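Local coordinates for protein L-ribulose 3-epimerase (Mesorhizobium loti, PDB 3VYL) that catalyses the epimerization of ketoses at C3, interconverting L-ribulose and L-xylulose most efficiently, probably with the manganese ion bound in its TIM barrel, at residues I195-G208 against A228-E241. Sequence-based numbering, arbitrary orientation.
With MN (manganese (II) ion), chain I.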
loop_
_atom_site.group_PDB
_atom_site.type_symbol
_atom_site.label_atom_id
_atom_site.label_comp_id
_atom_site.label_asym_id
_atom_site.label_seq_id
_atom_site.Cartn_x
_atom_site.Cartn_y
_atom_site.Cartn_z
ATOM N N ILE A 195 13.574 -9.670 -1.794
ATOM C CA ILE A 195 13.508 -10.572 -2.937
ATOM C C ILE A 195 14.490 -10.131 -4.046
ATOM O O ILE A 195 15.282 -10.944 -4.539
ATOM C CB ILE A 195 12.073 -10.708 -3.499
ATOM C CG1 ILE A 195 11.200 -11.518 -2.533
ATOM C CG2 ILE A 195 12.094 -11.379 -4.876
ATOM C CD1 ILE A 195 9.705 -11.298 -2.683
ATOM N N ARG A 196 14.452 -8.845 -4.412
ATOM C CA ARG A 196 15.330 -8.304 -5.463
ATOM C C ARG A 196 16.799 -8.488 -5.118
ATOM O O ARG A 196 17.626 -8.787 -5.988
ATOM C CB ARG A 196 15.054 -6.822 -5.700
ATOM C CG ARG A 196 13.783 -6.559 -6.470
ATOM C CD ARG A 196 13.531 -5.070 -6.562
ATOM N NE ARG A 196 12.328 -4.784 -7.337
ATOM C CZ ARG A 196 12.306 -4.597 -8.653
ATOM N NH1 ARG A 196 13.423 -4.668 -9.349
ATOM N NH2 ARG A 196 11.157 -4.351 -9.265
ATOM N N HIS A 197 17.110 -8.312 -3.842
ATOM C CA HIS A 197 18.467 -8.444 -3.357
ATOM C C HIS A 197 18.971 -9.859 -3.442
ATOM O O HIS A 197 20.171 -10.080 -3.521
ATOM C CB HIS A 197 18.527 -7.935 -1.928
ATOM C CG HIS A 197 19.919 -7.840 -1.371
ATOM N ND1 HIS A 197 20.848 -7.011 -1.885
ATOM C CD2 HIS A 197 20.521 -8.493 -0.294
ATOM C CE1 HIS A 197 21.995 -7.134 -1.184
ATOM N NE2 HIS A 197 21.794 -8.045 -0.212
ATOM N N ALA A 198 18.053 -10.828 -3.440
ATOM C CA ALA A 198 18.387 -12.261 -3.385
ATOM C C ALA A 198 18.353 -12.971 -4.748
ATOM O O ALA A 198 18.478 -14.197 -4.813
ATOM C CB ALA A 198 17.459 -12.964 -2.404
ATOM N N ALA A 199 18.183 -12.200 -5.823
ATOM C CA ALA A 199 18.079 -12.725 -7.191
ATOM C C ALA A 199 19.121 -13.788 -7.521
ATOM O O ALA A 199 20.315 -13.618 -7.236
ATOM C CB ALA A 199 18.167 -11.590 -8.191
ATOM N N GLY A 200 18.653 -14.889 -8.107
ATOM C CA GLY A 200 19.512 -16.015 -8.478
ATOM C C GLY A 200 20.122 -16.782 -7.313
ATOM O O GLY A 200 21.074 -17.548 -7.483
ATOM N N LYS A 201 19.593 -16.566 -6.120
ATOM C CA LYS A 201 19.983 -17.370 -4.978
ATOM C C LYS A 201 18.744 -17.907 -4.259
ATOM O O LYS A 201 18.842 -18.470 -3.179
ATOM C CB LYS A 201 20.906 -16.579 -4.039
ATOM C CG LYS A 201 22.399 -16.684 -4.359
ATOM C CD LYS A 201 22.933 -18.094 -4.097
ATOM C CE LYS A 201 24.427 -18.119 -3.801
ATOM N NZ LYS A 201 25.278 -18.271 -5.012
ATOM N N ILE A 202 17.578 -17.733 -4.882
ATOM C CA ILE A 202 16.329 -18.215 -4.316
ATOM C C ILE A 202 15.952 -19.572 -4.895
ATOM O O ILE A 202 15.659 -19.685 -6.084
ATOM C CB ILE A 202 15.152 -17.238 -4.543
ATOM C CG1 ILE A 202 15.519 -15.818 -4.107
ATOM C CG2 ILE A 202 13.927 -17.721 -3.777
ATOM C CD1 ILE A 202 14.546 -14.755 -4.583
ATOM N N GLY A 203 15.915 -20.581 -4.031
ATOM C CA GLY A 203 15.561 -21.936 -4.435
ATOM C C GLY A 203 14.119 -22.339 -4.204
ATOM O O GLY A 203 13.614 -23.260 -4.852
ATOM N N TYR A 204 13.441 -21.658 -3.285
ATOM C CA TYR A 204 12.069 -22.036 -2.940
ATOM C C TYR A 204 11.358 -20.892 -2.209
ATOM O O TYR A 204 12.002 -20.091 -1.514
ATOM C CB TYR A 204 12.112 -23.308 -2.082
ATOM C CG TYR A 204 10.829 -24.098 -1.948
ATOM C CD1 TYR A 204 10.402 -24.531 -0.694
ATOM C CD2 TYR A 204 10.058 -24.441 -3.067
ATOM C CE1 TYR A 204 9.242 -25.272 -0.544
ATOM C CE2 TYR A 204 8.891 -25.174 -2.927
ATOM C CZ TYR A 204 8.488 -25.592 -1.660
ATOM O OH TYR A 204 7.324 -26.318 -1.489
ATOM N N VAL A 205 10.038 -20.808 -2.364
ATOM C CA VAL A 205 9.263 -19.750 -1.704
ATOM C C VAL A 205 8.013 -20.280 -1.001
ATOM O O VAL A 205 7.263 -21.082 -1.571
ATOM C CB VAL A 205 8.864 -18.623 -2.698
ATOM C CG1 VAL A 205 7.789 -17.720 -2.102
ATOM C CG2 VAL A 205 10.087 -17.811 -3.110
ATOM N N HIS A 206 7.788 -19.827 0.232
ATOM C CA HIS A 206 6.505 -20.052 0.896
ATOM C C HIS A 206 5.642 -18.833 0.828
ATOM O O HIS A 206 6.039 -17.753 1.259
ATOM C CB HIS A 206 6.695 -20.430 2.356
ATOM C CG HIS A 206 6.963 -21.896 2.594
ATOM N ND1 HIS A 206 7.628 -22.338 3.682
ATOM C CD2 HIS A 206 6.635 -23.026 1.845
ATOM C CE1 HIS A 206 7.721 -23.683 3.634
ATOM N NE2 HIS A 206 7.118 -24.101 2.506
ATOM N N ILE A 207 4.446 -18.996 0.288
ATOM C CA ILE A 207 3.425 -17.971 0.348
ATOM C C ILE A 207 2.570 -18.205 1.596
ATOM O O ILE A 207 1.937 -19.246 1.739
ATOM C CB ILE A 207 2.565 -17.979 -0.934
ATOM C CG1 ILE A 207 3.437 -17.660 -2.154
ATOM C CG2 ILE A 207 1.400 -17.000 -0.843
ATOM C CD1 ILE A 207 4.227 -16.366 -2.076
ATOM N N GLY A 208 2.572 -17.236 2.502
ATOM C CA GLY A 208 1.775 -17.304 3.716
ATOM C C GLY A 208 1.427 -15.901 4.158
ATOM O O GLY A 208 2.256 -15.014 4.069
ATOM N N ALA A 228 8.023 -8.369 -7.382
ATOM C CA ALA A 228 9.457 -8.604 -7.154
ATOM C C ALA A 228 9.937 -9.928 -7.778
ATOM O O ALA A 228 10.925 -9.933 -8.512
ATOM C CB ALA A 228 9.794 -8.544 -5.674
ATOM N N LEU A 229 9.229 -11.033 -7.509
ATOM C CA LEU A 229 9.521 -12.333 -8.143
ATOM C C LEU A 229 9.559 -12.198 -9.650
ATOM O O LEU A 229 10.467 -12.727 -10.299
ATOM C CB LEU A 229 8.488 -13.410 -7.757
ATOM C CG LEU A 229 8.417 -13.779 -6.276
ATOM C CD1 LEU A 229 7.244 -14.679 -5.991
ATOM C CD2 LEU A 229 9.706 -14.410 -5.785
ATOM N N THR A 230 8.579 -11.474 -10.197
ATOM C CA THR A 230 8.482 -11.260 -11.638
ATOM C C THR A 230 9.616 -10.364 -12.147
ATOM O O THR A 230 10.156 -10.603 -13.224
ATOM C CB THR A 230 7.125 -10.659 -12.019
ATOM O OG1 THR A 230 6.072 -11.522 -11.559
ATOM C CG2 THR A 230 7.012 -10.432 -13.535
ATOM N N ALA A 231 9.993 -9.351 -11.371
ATOM C CA ALA A 231 11.103 -8.501 -11.779
ATOM C C ALA A 231 12.380 -9.307 -11.899
ATOM O O ALA A 231 13.176 -9.057 -12.789
ATOM C CB ALA A 231 11.296 -7.347 -10.813
ATOM N N ILE A 232 12.570 -10.275 -11.007
ATOM C CA ILE A 232 13.794 -11.081 -10.994
ATOM C C ILE A 232 13.660 -12.324 -11.882
ATOM O O ILE A 232 14.601 -13.102 -11.987
ATOM C CB ILE A 232 14.245 -11.498 -9.557
ATOM C CG1 ILE A 232 13.191 -12.370 -8.861
ATOM C CG2 ILE A 232 14.573 -10.284 -8.704
ATOM C CD1 ILE A 232 13.759 -13.293 -7.807
ATOM N N GLY A 233 12.493 -12.502 -12.510
ATOM C CA GLY A 233 12.229 -13.662 -13.377
ATOM C C GLY A 233 12.364 -14.995 -12.649
ATOM O O GLY A 233 13.065 -15.901 -13.111
ATOM N N TYR A 234 11.699 -15.108 -11.500
ATOM C CA TYR A 234 11.768 -16.304 -10.678
ATOM C C TYR A 234 10.978 -17.421 -11.345
ATOM O O TYR A 234 9.788 -17.277 -11.618
ATOM C CB TYR A 234 11.255 -16.016 -9.267
ATOM C CG TYR A 234 11.264 -17.212 -8.343
ATOM C CD1 TYR A 234 12.438 -17.623 -7.707
ATOM C CD2 TYR A 234 10.094 -17.939 -8.102
ATOM C CE1 TYR A 234 12.440 -18.719 -6.859
ATOM C CE2 TYR A 234 10.090 -19.029 -7.258
ATOM C CZ TYR A 234 11.258 -19.407 -6.637
ATOM O OH TYR A 234 11.253 -20.493 -5.795
ATOM N N ALA A 235 11.657 -18.528 -11.624
ATOM C CA ALA A 235 11.058 -19.577 -12.446
ATOM C C ALA A 235 10.997 -20.922 -11.739
ATOM O O ALA A 235 10.991 -21.963 -12.388
ATOM C CB ALA A 235 11.814 -19.702 -13.759
ATOM N N ASP A 236 10.945 -20.888 -10.412
ATOM C CA ASP A 236 11.015 -22.097 -9.599
ATOM C C ASP A 236 9.750 -22.257 -8.755
ATOM O O ASP A 236 8.803 -21.478 -8.884
ATOM C CB ASP A 236 12.281 -22.093 -8.731
ATOM C CG ASP A 236 12.947 -23.459 -8.662
ATOM O OD1 ASP A 236 12.231 -24.488 -8.609
ATOM O OD2 ASP A 236 14.193 -23.509 -8.659
ATOM N N ASP A 237 9.729 -23.280 -7.909
ATOM C CA ASP A 237 8.528 -23.630 -7.150
ATOM C C ASP A 237 8.226 -22.655 -6.006
ATOM O O ASP A 237 9.131 -22.042 -5.419
ATOM C CB ASP A 237 8.640 -25.049 -6.576
ATOM C CG ASP A 237 8.885 -26.108 -7.640
ATOM O OD1 ASP A 237 8.313 -26.022 -8.752
ATOM O OD2 ASP A 237 9.643 -27.053 -7.336
ATOM N N LEU A 238 6.940 -22.525 -5.698
ATOM C CA LEU A 238 6.516 -21.838 -4.490
ATOM C C LEU A 238 5.266 -22.494 -3.936
ATOM O O LEU A 238 4.444 -23.016 -4.700
ATOM C CB LEU A 238 6.297 -20.341 -4.738
ATOM C CG LEU A 238 5.357 -19.858 -5.835
ATOM C CD1 LEU A 238 3.915 -19.850 -5.354
ATOM C CD2 LEU A 238 5.785 -18.455 -6.231
ATOM N N SER A 239 5.113 -22.466 -2.617
ATOM C CA SER A 239 3.990 -23.164 -2.003
ATOM C C SER A 239 3.240 -22.363 -0.976
ATOM O O SER A 239 3.823 -21.556 -0.259
ATOM C CB SER A 239 4.454 -24.469 -1.380
ATOM O OG SER A 239 4.734 -25.369 -2.419
ATOM N N PHE A 240 1.942 -22.626 -0.914
ATOM C CA PHE A 240 1.057 -22.043 0.073
ATOM C C PHE A 240 1.237 -22.727 1.422
ATOM O O PHE A 240 1.377 -23.944 1.486
ATOM C CB PHE A 240 -0.383 -22.181 -0.410
ATOM C CG PHE A 240 -1.410 -21.769 0.602
ATOM C CD1 PHE A 240 -1.354 -20.509 1.213
ATOM C CD2 PHE A 240 -2.453 -22.626 0.926
ATOM C CE1 PHE A 240 -2.315 -20.121 2.127
ATOM C CE2 PHE A 240 -3.410 -22.242 1.847
ATOM C CZ PHE A 240 -3.344 -20.986 2.443
ATOM N N GLU A 241 1.212 -21.939 2.493
ATOM C CA GLU A 241 1.485 -22.422 3.855
ATOM C C GLU A 241 0.489 -21.764 4.831
ATOM O O GLU A 241 0.337 -20.544 4.856
ATOM C CB GLU A 241 2.937 -22.083 4.235
ATOM C CG GLU A 241 3.560 -22.904 5.356
ATOM C CD GLU A 241 4.961 -22.428 5.759
ATOM O OE1 GLU A 241 5.590 -23.082 6.614
ATOM O OE2 GLU A 241 5.462 -21.412 5.250
HETATM MN MN MN I . 7.788 -21.600 5.727
HETATM O O HOH W 1 7.792 -22.411 7.953
#
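H206 carries its imidazole beside its own backbone N (chi1 -84°), while E241 stretches out with CG anti to its N (chi1 -159°), and both side chains meet at one manganese ion. H206 ND1 binds the manganese at 2.2 Å and E241 OE2 at 2.4 Å; the carboxylate, turned 49° from the imidazole plane, sets its CD over one ring face. A water bound to the metal also donates to E241 OE1, and E147 and D180 complete the site.

The strands beneath are neighbours in the parallel barrel, joined through helix 222-231 in a beta-alpha-beta crossover. Their ladder runs from S239 N to V205 O (2.8 Å), I207 N to S239 O, and E241 N to I207 O. On the face that carries H206, S239 OG donates to Y204 OH (2.9 Å), while E36 bonds both Y204 OH and H206 NE2. With an alanine at Y204, S239 OG and E36 would probably each lose a partner, and the imidazole would be less firmly oriented through E36.

Farther from the metal, Y234 OH donates to D237 O at 2.7 Å, and its ring edge meets I202 O. V205 CB lies alongside L238 CB on the helix-facing side. Past helix 222-231, I232 CD1 crosses I202 CD1 at the start of strand 202-207 (3.6 Å); between the helices I195 CG2 rests on A228 CB (3.7 Å).

The contact illustrates how a TIM barrel presents metal ligands from adjacent strand ends: apolar packing joins the outer helices, and second-shell E36, bonded to NE2, is well placed to keep ND1 turned to the manganese and would probably make the ring a stronger electron donor.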